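Local coordinates for oxidoreductase, NAD-binding/iron-sulfur cluster-binding protein (Nitratireductor pacificus pht-3B, PDB 6ZXU), which acts as a catabolic reductive dehalogenase, carrying a cobalamin and two 4Fe-4S clusters that probably serve to remove halogen from its substrates by reduction, at residues E46-V51 / L255-P260; Q57-P62 / G221-P226; A104-N109 / T239-A244; V148-E153 / G231-V236. All coordinates share one frame; numbering follows the deposited sequence.

Contact 1 of 4, residues E46-V51 / L255-P260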
loop_
_atom_site.group_PDB
_atom_site.type_symbol
_atom_site.label_atom_id
_atom_site.label_comp_id
_atom_site.label_asym_id
_atom_site.label_seq_id
_atom_site.Cartn_x
_atom_site.Cartn_y
_atom_site.Cartn_z
ATOM N N GLU A 46 -18.381 15.149 11.333
ATOM C CA GLU A 46 -18.591 16.430 11.940
ATOM C C GLU A 46 -19.967 17.020 11.687
ATOM O O GLU A 46 -20.295 18.072 12.239
ATOM C CB GLU A 46 -17.474 17.416 11.514
ATOM C CG GLU A 46 -17.624 18.004 10.093
ATOM C CD GLU A 46 -17.135 17.079 8.916
ATOM O OE1 GLU A 46 -16.731 15.896 9.152
ATOM O OE2 GLU A 46 -17.205 17.546 7.750
ATOM N N ARG A 47 -20.798 16.404 10.861
ATOM C CA ARG A 47 -22.157 16.883 10.629
ATOM C C ARG A 47 -23.190 16.039 11.337
ATOM O O ARG A 47 -24.383 16.218 11.102
ATOM C CB ARG A 47 -22.419 16.908 9.098
ATOM C CG ARG A 47 -21.597 17.969 8.408
ATOM C CD ARG A 47 -22.007 18.067 6.951
ATOM N NE ARG A 47 -21.271 19.121 6.255
ATOM C CZ ARG A 47 -21.743 20.339 6.017
ATOM N NH1 ARG A 47 -22.942 20.703 6.435
ATOM N NH2 ARG A 47 -20.988 21.220 5.354
ATOM N N LEU A 48 -22.771 15.121 12.194
ATOM C CA LEU A 48 -23.721 14.294 12.925
ATOM C C LEU A 48 -24.082 14.996 14.245
ATOM O O LEU A 48 -23.253 15.695 14.838
ATOM C CB LEU A 48 -23.135 12.955 13.241
ATOM C CG LEU A 48 -22.759 12.172 11.962
ATOM C CD1 LEU A 48 -22.177 10.853 12.338
ATOM C CD2 LEU A 48 -23.934 11.975 11.036
ATOM N N ALA A 49 -25.300 14.731 14.718
ATOM C CA ALA A 49 -25.776 15.314 15.968
ATOM C C ALA A 49 -25.061 14.650 17.145
ATOM O O ALA A 49 -25.019 13.454 17.233
ATOM C CB ALA A 49 -27.251 15.085 16.098
ATOM N N ARG A 50 -24.505 15.462 18.019
ATOM C CA ARG A 50 -23.762 15.023 19.188
ATOM C C ARG A 50 -24.244 15.752 20.482
ATOM O O ARG A 50 -24.858 16.805 20.439
ATOM C CB ARG A 50 -22.311 15.310 18.959
ATOM C CG ARG A 50 -21.719 14.372 17.915
ATOM C CD ARG A 50 -20.230 14.574 17.707
ATOM N NE ARG A 50 -19.917 13.931 16.433
ATOM C CZ ARG A 50 -19.670 12.654 16.265
ATOM N NH1 ARG A 50 -19.608 11.834 17.321
ATOM N NH2 ARG A 50 -19.483 12.187 15.008
ATOM N N VAL A 51 -23.996 15.118 21.606
ATOM C CA VAL A 51 -24.216 15.651 22.919
ATOM C C VAL A 51 -22.967 15.409 23.770
ATOM O O VAL A 51 -22.059 14.638 23.369
ATOM C CB VAL A 51 -25.438 15.004 23.566
ATOM C CG1 VAL A 51 -26.706 15.295 22.763
ATOM C CG2 VAL A 51 -25.256 13.539 23.739
ATOM N N LEU A 255 -29.590 11.251 13.057
ATOM C CA LEU A 255 -28.319 11.890 13.329
ATOM C C LEU A 255 -27.929 12.900 12.321
ATOM O O LEU A 255 -26.979 13.655 12.522
ATOM C CB LEU A 255 -27.242 10.821 13.440
ATOM C CG LEU A 255 -27.302 9.960 14.686
ATOM C CD1 LEU A 255 -26.227 8.851 14.579
ATOM C CD2 LEU A 255 -27.099 10.785 15.938
ATOM N N GLY A 256 -28.600 12.886 11.176
ATOM C CA GLY A 256 -28.244 13.769 10.086
ATOM C C GLY A 256 -27.414 13.124 8.960
ATOM O O GLY A 256 -26.793 13.861 8.165
ATOM N N GLU A 257 -27.379 11.797 8.895
ATOM C CA GLU A 257 -26.573 11.068 7.912
ATOM C C GLU A 257 -27.064 11.268 6.493
ATOM O O GLU A 257 -26.306 11.097 5.556
ATOM C CB GLU A 257 -26.638 9.549 8.126
ATOM C CG GLU A 257 -25.931 9.038 9.337
ATOM C CD GLU A 257 -26.340 7.575 9.697
ATOM O OE1 GLU A 257 -26.920 7.438 10.860
ATOM O OE2 GLU A 257 -26.072 6.580 8.871
ATOM N N THR A 258 -28.300 11.671 6.304
ATOM C CA THR A 258 -28.777 11.913 4.947
ATOM C C THR A 258 -29.136 13.360 4.669
ATOM O O THR A 258 -29.831 13.640 3.693
ATOM C CB THR A 258 -29.993 11.037 4.679
ATOM O OG1 THR A 258 -31.000 11.347 5.655
ATOM C CG2 THR A 258 -29.579 9.551 4.740
ATOM N N ALA A 259 -28.626 14.288 5.485
ATOM C CA ALA A 259 -28.700 15.708 5.148
ATOM C C ALA A 259 -28.046 15.977 3.772
ATOM O O ALA A 259 -27.183 15.228 3.334
ATOM C CB ALA A 259 -28.000 16.550 6.163
ATOM N N PRO A 260 -28.507 17.001 3.049
ATOM C CA PRO A 260 -28.062 17.213 1.682
ATOM C C PRO A 260 -26.582 17.430 1.494
ATOM O O PRO A 260 -26.003 16.972 0.510
ATOM C CB PRO A 260 -28.804 18.503 1.300
ATOM C CG PRO A 260 -30.107 18.395 2.083
ATOM C CD PRO A 260 -29.615 17.920 3.429
HETATM O O HOH W 1 -26.208 16.459 8.857
#
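Leu48 sets its CD2 methyl on the aliphatic stem of Glu257, 3.9 Å from Glu257 CG, where the two side chains cross obliquely. The same branch reaches back over Leu255, with Leu48 CD2 4.2 Å from Leu255 CB. Glutamate suits this place because its methylenes meet the leucine while OE2 accepts a hydrogen bond from Phe227 N. The backbones meet at a single carbonyl: Ala49 N donates to Leu255 O at 3.0 Å, and Leu48 CA makes a CA-H...O contact with that oxygen at 3.3 Å. The contact joins the loop ahead of helix 74-85 to the loop between strand 232-239 and helix 260-264. Leu255 leads into a type I beta turn, Gly256 to Ala259, which ends with Ala259 as the N-cap of that helix. Positive phi (100°) suits Gly256, since a CB would collide with Leu255 O and press on Arg47 O. A water bridges the backbones, donating to Arg47 O at 2.9 Å and to Gly256 O at 2.8 Å. Ala49, small enough for a close approach, turns CB toward Leu255, whose CD2 lies 3.6 Å from Ala49 O. Arg47 runs out over helix 260-264, and its NH2 forms a salt bridge with Asp267.

Contact 2 of 4, residues Q57-P62 / G221-P226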
loop_
_atom_site.group_PDB
_atom_site.type_symbol
_atom_site.label_atom_id
_atom_site.label_comp_id
_atom_site.label_asym_id
_atom_site.label_seq_id
_atom_site.Cartn_x
_atom_site.Cartn_y
_atom_site.Cartn_z
ATOM N N GLN A 57 -24.763 1.708 28.527
ATOM C CA GLN A 57 -25.702 0.595 28.549
ATOM C C GLN A 57 -25.081 -0.641 27.917
ATOM O O GLN A 57 -24.124 -0.566 27.213
ATOM C CB GLN A 57 -26.974 0.930 27.829
ATOM C CG GLN A 57 -26.736 1.493 26.455
ATOM C CD GLN A 57 -28.036 1.855 25.726
ATOM O OE1 GLN A 57 -29.084 1.243 25.955
ATOM N NE2 GLN A 57 -27.956 2.818 24.818
ATOM N N PRO A 58 -25.602 -1.799 28.204
ATOM C CA PRO A 58 -24.864 -2.942 27.671
ATOM C C PRO A 58 -24.983 -3.070 26.130
ATOM O O PRO A 58 -26.040 -2.780 25.564
ATOM C CB PRO A 58 -25.513 -4.144 28.373
ATOM C CG PRO A 58 -26.877 -3.657 28.815
ATOM C CD PRO A 58 -26.719 -2.168 29.074
ATOM N N ALA A 59 -23.906 -3.566 25.486
ATOM C CA ALA A 59 -23.837 -3.656 24.008
ATOM C C ALA A 59 -22.705 -4.567 23.493
ATOM O O ALA A 59 -21.700 -4.695 24.111
ATOM C CB ALA A 59 -23.635 -2.282 23.414
ATOM N N ARG A 60 -22.940 -5.202 22.368
ATOM C CA ARG A 60 -21.924 -6.023 21.716
ATOM C C ARG A 60 -21.678 -5.487 20.301
ATOM O O ARG A 60 -22.493 -4.769 19.743
ATOM C CB ARG A 60 -22.363 -7.494 21.626
ATOM C CG ARG A 60 -23.574 -7.721 20.726
ATOM C CD ARG A 60 -23.734 -9.208 20.405
ATOM N NE ARG A 60 -24.891 -9.529 19.560
ATOM C CZ ARG A 60 -24.952 -9.362 18.216
ATOM N NH1 ARG A 60 -23.920 -8.848 17.517
ATOM N NH2 ARG A 60 -26.071 -9.666 17.565
ATOM N N GLN A 61 -20.545 -5.908 19.738
ATOM C CA GLN A 61 -20.169 -5.608 18.377
ATOM C C GLN A 61 -20.995 -6.407 17.431
ATOM O O GLN A 61 -21.444 -7.473 17.764
ATOM C CB GLN A 61 -18.706 -5.904 18.133
ATOM C CG GLN A 61 -17.746 -5.071 18.927
ATOM C CD GLN A 61 -16.326 -5.281 18.480
ATOM O OE1 GLN A 61 -15.974 -4.878 17.398
ATOM N NE2 GLN A 61 -15.491 -5.857 19.324
ATOM N N PRO A 62 -21.241 -5.874 16.210
ATOM C CA PRO A 62 -21.783 -6.684 15.123
ATOM C C PRO A 62 -21.014 -7.970 14.856
ATOM O O PRO A 62 -19.819 -8.048 15.062
ATOM C CB PRO A 62 -21.643 -5.777 13.868
ATOM C CG PRO A 62 -21.602 -4.390 14.420
ATOM C CD PRO A 62 -20.901 -4.504 15.743
ATOM N N GLY A 221 -29.323 -3.853 22.014
ATOM C CA GLY A 221 -28.085 -4.394 22.579
ATOM C C GLY A 221 -26.919 -4.598 21.636
ATOM O O GLY A 221 -25.952 -5.271 22.009
ATOM N N VAL A 222 -27.031 -4.077 20.398
ATOM C CA VAL A 222 -25.965 -4.219 19.380
ATOM C C VAL A 222 -25.570 -2.827 18.956
ATOM O O VAL A 222 -26.420 -1.964 18.786
ATOM C CB VAL A 222 -26.437 -5.021 18.141
ATOM C CG1 VAL A 222 -25.287 -5.322 17.224
ATOM C CG2 VAL A 222 -27.054 -6.350 18.542
ATOM N N LEU A 223 -24.280 -2.600 18.808
ATOM C CA LEU A 223 -23.761 -1.342 18.298
ATOM C C LEU A 223 -24.115 -1.118 16.843
ATOM O O LEU A 223 -24.147 -2.053 16.063
ATOM C CB LEU A 223 -22.264 -1.298 18.412
ATOM C CG LEU A 223 -21.662 -1.252 19.794
ATOM C CD1 LEU A 223 -20.164 -1.259 19.624
ATOM C CD2 LEU A 223 -22.131 -0.020 20.565
ATOM N N VAL A 224 -24.487 0.118 16.538
ATOM C CA VAL A 224 -24.871 0.574 15.203
ATOM C C VAL A 224 -24.111 1.858 14.922
ATOM O O VAL A 224 -24.164 2.799 15.689
ATOM C CB VAL A 224 -26.388 0.816 15.057
ATOM C CG1 VAL A 224 -26.684 1.369 13.669
ATOM C CG2 VAL A 224 -27.190 -0.475 15.196
ATOM N N ALA A 225 -23.306 1.886 13.878
ATOM C CA ALA A 225 -22.509 3.099 13.572
ATOM C C ALA A 225 -23.087 3.775 12.390
ATOM O O ALA A 225 -23.438 3.096 11.419
ATOM C CB ALA A 225 -21.051 2.729 13.292
ATOM N N PRO A 226 -23.257 5.103 12.451
ATOM C CA PRO A 226 -23.653 5.823 11.230
ATOM C C PRO A 226 -22.660 5.495 10.084
ATOM O O PRO A 226 -21.460 5.353 10.326
ATOM C CB PRO A 226 -23.521 7.314 11.633
ATOM C CG PRO A 226 -22.538 7.316 12.734
ATOM C CD PRO A 226 -22.814 6.036 13.493
#
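Arg60 and Val222 are bridged through two backbone hydrogen bonds, both made by Arg60: its N donates to Gly221 O at 3.0 Å, and its O accepts from Leu223 N, also at 3.0 Å and nearly straight (173°). CA-H...O contacts flank them, Ala59 CA lying 3.3 Å from Gly221 O. One polar side-chain bond stays within the segment 57-62, where Arg60 NH1 donates to Gln61 O at 2.8 Å, close to the guanidinium plane. That bond helps fix how the flat group is turned. Among apolar contacts, Arg60 holds CG between its backbone N and carbonyl carbon (chi1 65°) and then runs extended beside Val222, so that Val222 CG2 sits over one guanidinium face, 3.6 Å from Arg60 NH2. An alanine in place of Val222 would probably leave that face without its methyl cover and more of the holding to the NH1 bond. Leu223 points toward the other segment, its CD2 3.9 Å from Ala59 CB, and inward it packs on helix 206-212. Gly221, at positive phi, closes the tight turn between strands 217-219 and 222-224. The arrangement is an isolated parallel beta bridge, an extended segment laid along one strand of a two-stranded hairpin.

Contact 3 of 4, residues A104-N109 / T239-A244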
loop_
_atom_site.group_PDB
_atom_site.type_symbol
_atom_site.label_atom_id
_atom_site.label_comp_id
_atom_site.label_asym_id
_atom_site.label_seq_id
_atom_site.Cartn_x
_atom_site.Cartn_y
_atom_site.Cartn_z
ATOM N N ALA A 104 -4.958 18.844 21.387
ATOM C CA ALA A 104 -5.739 18.969 20.156
ATOM C C ALA A 104 -4.874 18.624 18.953
ATOM O O ALA A 104 -5.307 17.858 18.124
ATOM C CB ALA A 104 -6.286 20.384 19.990
ATOM N N ARG A 105 -3.642 19.091 18.922
ATOM C CA ARG A 105 -2.758 18.692 17.901
ATOM C C ARG A 105 -2.444 17.199 17.967
ATOM O O ARG A 105 -2.328 16.496 16.925
ATOM C CB ARG A 105 -1.501 19.525 17.946
ATOM C CG ARG A 105 -0.701 19.321 16.677
ATOM C CD ARG A 105 0.470 20.279 16.573
ATOM N NE ARG A 105 1.404 19.824 15.512
ATOM C CZ ARG A 105 2.668 20.224 15.417
ATOM N NH1 ARG A 105 3.158 21.100 16.319
ATOM N NH2 ARG A 105 3.448 19.763 14.414
ATOM N N ARG A 106 -2.274 16.688 19.174
ATOM C CA ARG A 106 -2.003 15.275 19.323
ATOM C C ARG A 106 -3.152 14.452 18.825
ATOM O O ARG A 106 -2.967 13.366 18.216
ATOM C CB ARG A 106 -1.716 14.913 20.792
ATOM C CG ARG A 106 -0.412 15.502 21.315
ATOM C CD ARG A 106 -0.388 15.262 22.824
ATOM N NE ARG A 106 0.899 15.576 23.467
ATOM C CZ ARG A 106 1.168 15.222 24.734
ATOM N NH1 ARG A 106 0.250 14.568 25.467
ATOM N NH2 ARG A 106 2.328 15.510 25.248
ATOM N N ALA A 107 -4.337 14.898 19.135
ATOM C CA ALA A 107 -5.562 14.168 18.723
ATOM C C ALA A 107 -5.718 14.141 17.208
ATOM O O ALA A 107 -5.966 13.089 16.629
ATOM C CB ALA A 107 -6.772 14.806 19.311
ATOM N N GLU A 108 -5.531 15.267 16.575
ATOM C CA GLU A 108 -5.566 15.338 15.092
ATOM C C GLU A 108 -4.586 14.353 14.479
ATOM O O GLU A 108 -4.953 13.550 13.630
ATOM C CB GLU A 108 -5.251 16.755 14.607
ATOM C CG GLU A 108 -6.391 17.723 15.023
ATOM C CD GLU A 108 -6.027 19.194 14.925
ATOM O OE1 GLU A 108 -4.861 19.532 14.508
ATOM O OE2 GLU A 108 -6.938 20.010 15.250
ATOM N N ASN A 109 -3.354 14.396 14.932
ATOM C CA ASN A 109 -2.288 13.526 14.403
ATOM C C ASN A 109 -2.578 12.069 14.538
ATOM O O ASN A 109 -2.346 11.299 13.641
ATOM C CB ASN A 109 -0.968 13.890 15.019
ATOM C CG ASN A 109 0.105 12.864 14.733
ATOM O OD1 ASN A 109 0.315 11.963 15.532
ATOM N ND2 ASN A 109 0.807 13.042 13.604
ATOM N N THR A 239 -3.884 4.900 26.457
ATOM C CA THR A 239 -2.600 5.519 26.730
ATOM C C THR A 239 -2.745 6.644 27.772
ATOM O O THR A 239 -3.853 7.110 28.057
ATOM C CB THR A 239 -1.991 6.079 25.409
ATOM O OG1 THR A 239 -0.704 6.656 25.645
ATOM C CG2 THR A 239 -2.863 7.158 24.800
ATOM N N GLY A 240 -1.616 7.050 28.332
ATOM C CA GLY A 240 -1.509 8.232 29.168
ATOM C C GLY A 240 -1.048 9.443 28.376
ATOM O O GLY A 240 -1.006 10.549 28.914
ATOM N N TYR A 241 -0.729 9.261 27.086
ATOM C CA TYR A 241 -0.537 10.384 26.100
ATOM C C TYR A 241 -1.899 11.135 26.043
ATOM O O TYR A 241 -2.900 10.630 25.509
ATOM C CB TYR A 241 -0.198 9.771 24.713
ATOM C CG TYR A 241 0.119 10.675 23.520
ATOM C CD1 TYR A 241 1.155 11.526 23.553
ATOM C CD2 TYR A 241 -0.560 10.505 22.339
ATOM C CE1 TYR A 241 1.535 12.250 22.446
ATOM C CE2 TYR A 241 -0.244 11.232 21.188
ATOM C CZ TYR A 241 0.815 12.080 21.212
ATOM O OH TYR A 241 1.161 12.810 20.065
ATOM N N ALA A 242 -1.925 12.341 26.582
ATOM C CA ALA A 242 -3.182 13.091 26.703
ATOM C C ALA A 242 -3.616 13.607 25.365
ATOM O O ALA A 242 -2.822 14.168 24.595
ATOM C CB ALA A 242 -3.019 14.254 27.646
ATOM N N LEU A 243 -4.900 13.433 25.124
ATOM C CA LEU A 243 -5.535 13.743 23.849
ATOM C C LEU A 243 -6.825 14.524 24.088
ATOM O O LEU A 243 -7.590 14.178 24.974
ATOM C CB LEU A 243 -5.890 12.428 23.113
ATOM C CG LEU A 243 -4.788 11.453 22.793
ATOM C CD1 LEU A 243 -5.342 10.079 22.448
ATOM C CD2 LEU A 243 -3.949 12.022 21.660
ATOM N N ALA A 244 -7.132 15.447 23.161
ATOM C CA ALA A 244 -8.482 16.075 23.129
ATOM C C ALA A 244 -9.582 15.058 22.801
ATOM O O ALA A 244 -9.468 14.307 21.797
ATOM C CB ALA A 244 -8.476 17.223 22.147
HETATM O O HOH W 2 -0.498 12.088 18.163
HETATM O O HOH W 3 0.603 13.439 28.128
#
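Arg106 O and Tyr241 OH are joined by a water gripped three ways: Tyr241 OH donates to it at 2.6 Å, and the water donates to Arg106 O and Asn109 OD1. Tyrosine suits the site because its hydroxyl reaches this water while its ring carries the arginine chain. Arg106, extended from CG to NE, passes across the ring from the hydroxyl end, its CD over the face, 4.0 Å from the Tyr241 centroid in a CH-pi contact. The guanidinium lies nearly parallel, 17° from the ring plane, but offset, with Tyr241 CE1 near its rim, 3.5 Å from Arg106 NE. Arg106 NH1 donates to a lone pair of Ala242 O at 3.2 Å and to a second water accepting also from Ala242 N, while NE bonds Pro100 O. An alanine at Arg106 would probably leave Ala242 O without this donor and open a gap over the Tyr241 face. On the same helix, Ala104 and Ala107 permit close approach of Ala244, whose CB is 3.8 Å from Ala104 CA. The contact seats helix 103-116 on the loop following strand 232-239; Tyr241 packs on Val187 and Met190 of helix 168-190, and Ala107 and Leu243 share Ile124 of strand 121-126.

Contact 4 of 4, residues V148-E153 / G231-V236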
loop_
_atom_site.group_PDB
_atom_site.type_symbol
_atom_site.label_atom_id
_atom_site.label_comp_id
_atom_site.label_asym_id
_atom_site.label_seq_id
_atom_site.Cartn_x
_atom_site.Cartn_y
_atom_site.Cartn_z
ATOM N N VAL A 148 -13.457 -0.530 11.950
ATOM C CA VAL A 148 -13.227 -0.932 10.560
ATOM C C VAL A 148 -14.510 -1.556 10.056
ATOM O O VAL A 148 -15.016 -2.522 10.634
ATOM C CB VAL A 148 -12.003 -1.915 10.464
ATOM C CG1 VAL A 148 -11.874 -2.548 9.055
ATOM C CG2 VAL A 148 -10.753 -1.204 10.841
ATOM N N GLN A 149 -14.993 -1.130 8.910
ATOM C CA GLN A 149 -16.188 -1.743 8.315
ATOM C C GLN A 149 -15.959 -3.159 7.810
ATOM O O GLN A 149 -14.894 -3.505 7.348
ATOM C CB GLN A 149 -16.721 -0.851 7.150
ATOM C CG GLN A 149 -18.109 -1.296 6.725
ATOM C CD GLN A 149 -18.894 -0.348 5.827
ATOM O OE1 GLN A 149 -20.125 -0.439 5.737
ATOM N NE2 GLN A 149 -18.203 0.490 5.118
ATOM N N PHE A 150 -16.978 -3.998 7.931
ATOM C CA PHE A 150 -16.962 -5.309 7.341
ATOM C C PHE A 150 -16.659 -5.184 5.883
ATOM O O PHE A 150 -17.092 -4.231 5.238
ATOM C CB PHE A 150 -18.364 -5.988 7.453
ATOM C CG PHE A 150 -18.599 -6.725 8.740
ATOM C CD1 PHE A 150 -17.832 -6.516 9.821
ATOM C CD2 PHE A 150 -19.677 -7.595 8.853
ATOM C CE1 PHE A 150 -18.071 -7.166 11.024
ATOM C CE2 PHE A 150 -19.921 -8.255 10.042
ATOM C CZ PHE A 150 -19.116 -8.025 11.148
ATOM N N GLY A 151 -15.992 -6.201 5.348
ATOM C CA GLY A 151 -15.791 -6.295 3.890
ATOM C C GLY A 151 -17.057 -6.654 3.157
ATOM O O GLY A 151 -17.941 -7.332 3.689
ATOM N N ARG A 152 -17.124 -6.255 1.887
ATOM C CA ARG A 152 -18.126 -6.781 0.984
ATOM C C ARG A 152 -17.881 -8.273 0.729
ATOM O O ARG A 152 -16.727 -8.721 0.634
ATOM C CB ARG A 152 -18.066 -6.094 -0.372
ATOM C CG ARG A 152 -18.562 -4.672 -0.399
ATOM C CD ARG A 152 -18.515 -4.113 -1.834
ATOM N NE ARG A 152 -19.389 -4.858 -2.694
ATOM C CZ ARG A 152 -19.235 -5.007 -4.020
ATOM N NH1 ARG A 152 -18.262 -4.411 -4.667
ATOM N NH2 ARG A 152 -20.062 -5.772 -4.687
ATOM N N GLU A 153 -18.947 -9.039 0.639
ATOM C CA GLU A 153 -18.803 -10.463 0.363
ATOM C C GLU A 153 -19.436 -10.783 -1.006
ATOM O O GLU A 153 -20.283 -10.065 -1.496
ATOM C CB GLU A 153 -19.472 -11.307 1.441
ATOM C CG GLU A 153 -19.086 -10.944 2.874
ATOM C CD GLU A 153 -19.709 -11.915 3.937
ATOM O OE1 GLU A 153 -20.254 -12.980 3.504
ATOM O OE2 GLU A 153 -19.620 -11.669 5.198
ATOM N N GLY A 231 -21.847 -3.425 8.972
ATOM C CA GLY A 231 -21.267 -3.917 10.173
ATOM C C GLY A 231 -19.828 -3.517 10.264
ATOM O O GLY A 231 -19.262 -2.950 9.333
ATOM N N PHE A 232 -19.234 -3.733 11.433
ATOM C CA PHE A 232 -17.924 -3.249 11.725
ATOM C C PHE A 232 -17.389 -4.003 12.986
ATOM O O PHE A 232 -18.148 -4.664 13.682
ATOM C CB PHE A 232 -17.924 -1.736 11.984
ATOM C CG PHE A 232 -18.737 -1.341 13.178
ATOM C CD1 PHE A 232 -20.089 -1.124 13.054
ATOM C CD2 PHE A 232 -18.169 -1.267 14.423
ATOM C CE1 PHE A 232 -20.859 -0.790 14.164
ATOM C CE2 PHE A 232 -18.937 -0.904 15.543
ATOM C CZ PHE A 232 -20.259 -0.671 15.409
ATOM N N ARG A 233 -16.086 -3.854 13.228
ATOM C CA ARG A 233 -15.431 -4.273 14.428
ATOM C C ARG A 233 -14.578 -3.162 14.939
ATOM O O ARG A 233 -14.279 -2.218 14.193
ATOM C CB ARG A 233 -14.610 -5.570 14.229
ATOM C CG ARG A 233 -15.403 -6.687 13.625
ATOM C CD ARG A 233 -16.453 -7.314 14.563
ATOM N NE ARG A 233 -15.778 -8.078 15.600
ATOM C CZ ARG A 233 -16.373 -8.854 16.501
ATOM N NH1 ARG A 233 -17.668 -9.041 16.532
ATOM N NH2 ARG A 233 -15.605 -9.516 17.343
ATOM N N LEU A 234 -14.201 -3.256 16.237
ATOM C CA LEU A 234 -13.485 -2.191 16.959
ATOM C C LEU A 234 -12.074 -2.518 17.379
ATOM O O LEU A 234 -11.766 -3.656 17.666
ATOM C CB LEU A 234 -14.223 -1.836 18.243
ATOM C CG LEU A 234 -15.650 -1.349 18.056
ATOM C CD1 LEU A 234 -16.390 -1.414 19.411
ATOM C CD2 LEU A 234 -15.626 0.077 17.512
ATOM N N GLY A 235 -11.218 -1.497 17.367
ATOM C CA GLY A 235 -9.929 -1.539 17.995
ATOM C C GLY A 235 -9.820 -0.289 18.875
ATOM O O GLY A 235 -10.469 0.716 18.628
ATOM N N VAL A 236 -8.981 -0.368 19.900
ATOM C CA VAL A 236 -8.735 0.716 20.877
ATOM C C VAL A 236 -7.252 0.765 21.186
ATOM O O VAL A 236 -6.561 -0.256 21.259
ATOM C CB VAL A 236 -9.525 0.500 22.174
ATOM C CG1 VAL A 236 -9.119 1.535 23.195
ATOM C CG2 VAL A 236 -11.024 0.525 21.904
#
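Phe150 covers Gly231 with the face of its ring: Gly231 CA lies 4.2 Å from the Phe150 centroid, 14° off the ring normal, in a CH-pi contact. A side chain on Gly231 would run into Phe150 CD2, and at phi 97° it would also crowd the preceding carbonyl oxygen, so glycine fits on both counts. At the edge of the same ring, near its plane, Arg233 CG approaches Phe150 CE1 to 3.8 Å. Backbone bonds fix the chain from which the ring springs. Phe150 N donates to Gly231 O at 2.9 Å from above the carbonyl plane, and Gln149 CG stands 3.3 Å from that oxygen. Next come two reciprocal bonds, Val148 N to Arg233 O at 2.9 Å and Arg233 N to Val148 O at 3.1 Å, which make Val148 and Arg233 a hydrogen-bonded antiparallel pair. Gln149 and Phe232 form the adjoining non-hydrogen-bonded pair, their CA atoms 4.1 Å apart.

Further out, the Arg233 chain bends twice (chi2 and chi3 both -71°), and its buried guanidinium is held by salt bridges to Asp173 and Glu63 and by Pro62 O. Gln149 OE1 accepts from Arg230 N, which probably helps to steady the backbone just before Gly231. Val148, Phe150 and Arg233 all rest on Thr172 of helix 168-190, while Leu234, on the other face of its strand, packs against helix 206-212. The whole is the end of the central strand pair, 142-149 with 232-239, in a four-stranded antiparallel sheet with helices packed on both faces.

In the fold
The segments run 46-51, 57-62, 104-109, 148-153, 221-226, 231-236, 239-244 and 255-260, so contact 1 encloses the others, contact 4 is nested inside contact 3, and contact 2 crosses both. Strand 232-239 links contacts 3 and 4, centres 24 Å apart. Contacts 2 and 4 touch through Gln61 and Pro62, centres 13 Å apart; contacts 1 and 2 meet at Pro226. Contact 4 lies in the four-stranded sheet, contacts 1 and 2 fix early loops beside it, and contact 3 seats helix 103-116 beyond strand 232-239, away from the cobalamin and clusters. A second four-stranded sheet (394-399, 422-429, 514-521, 474-477) has the same 1-2-4-3 order, consistent with two related domains, the second contributing to the cobalamin site.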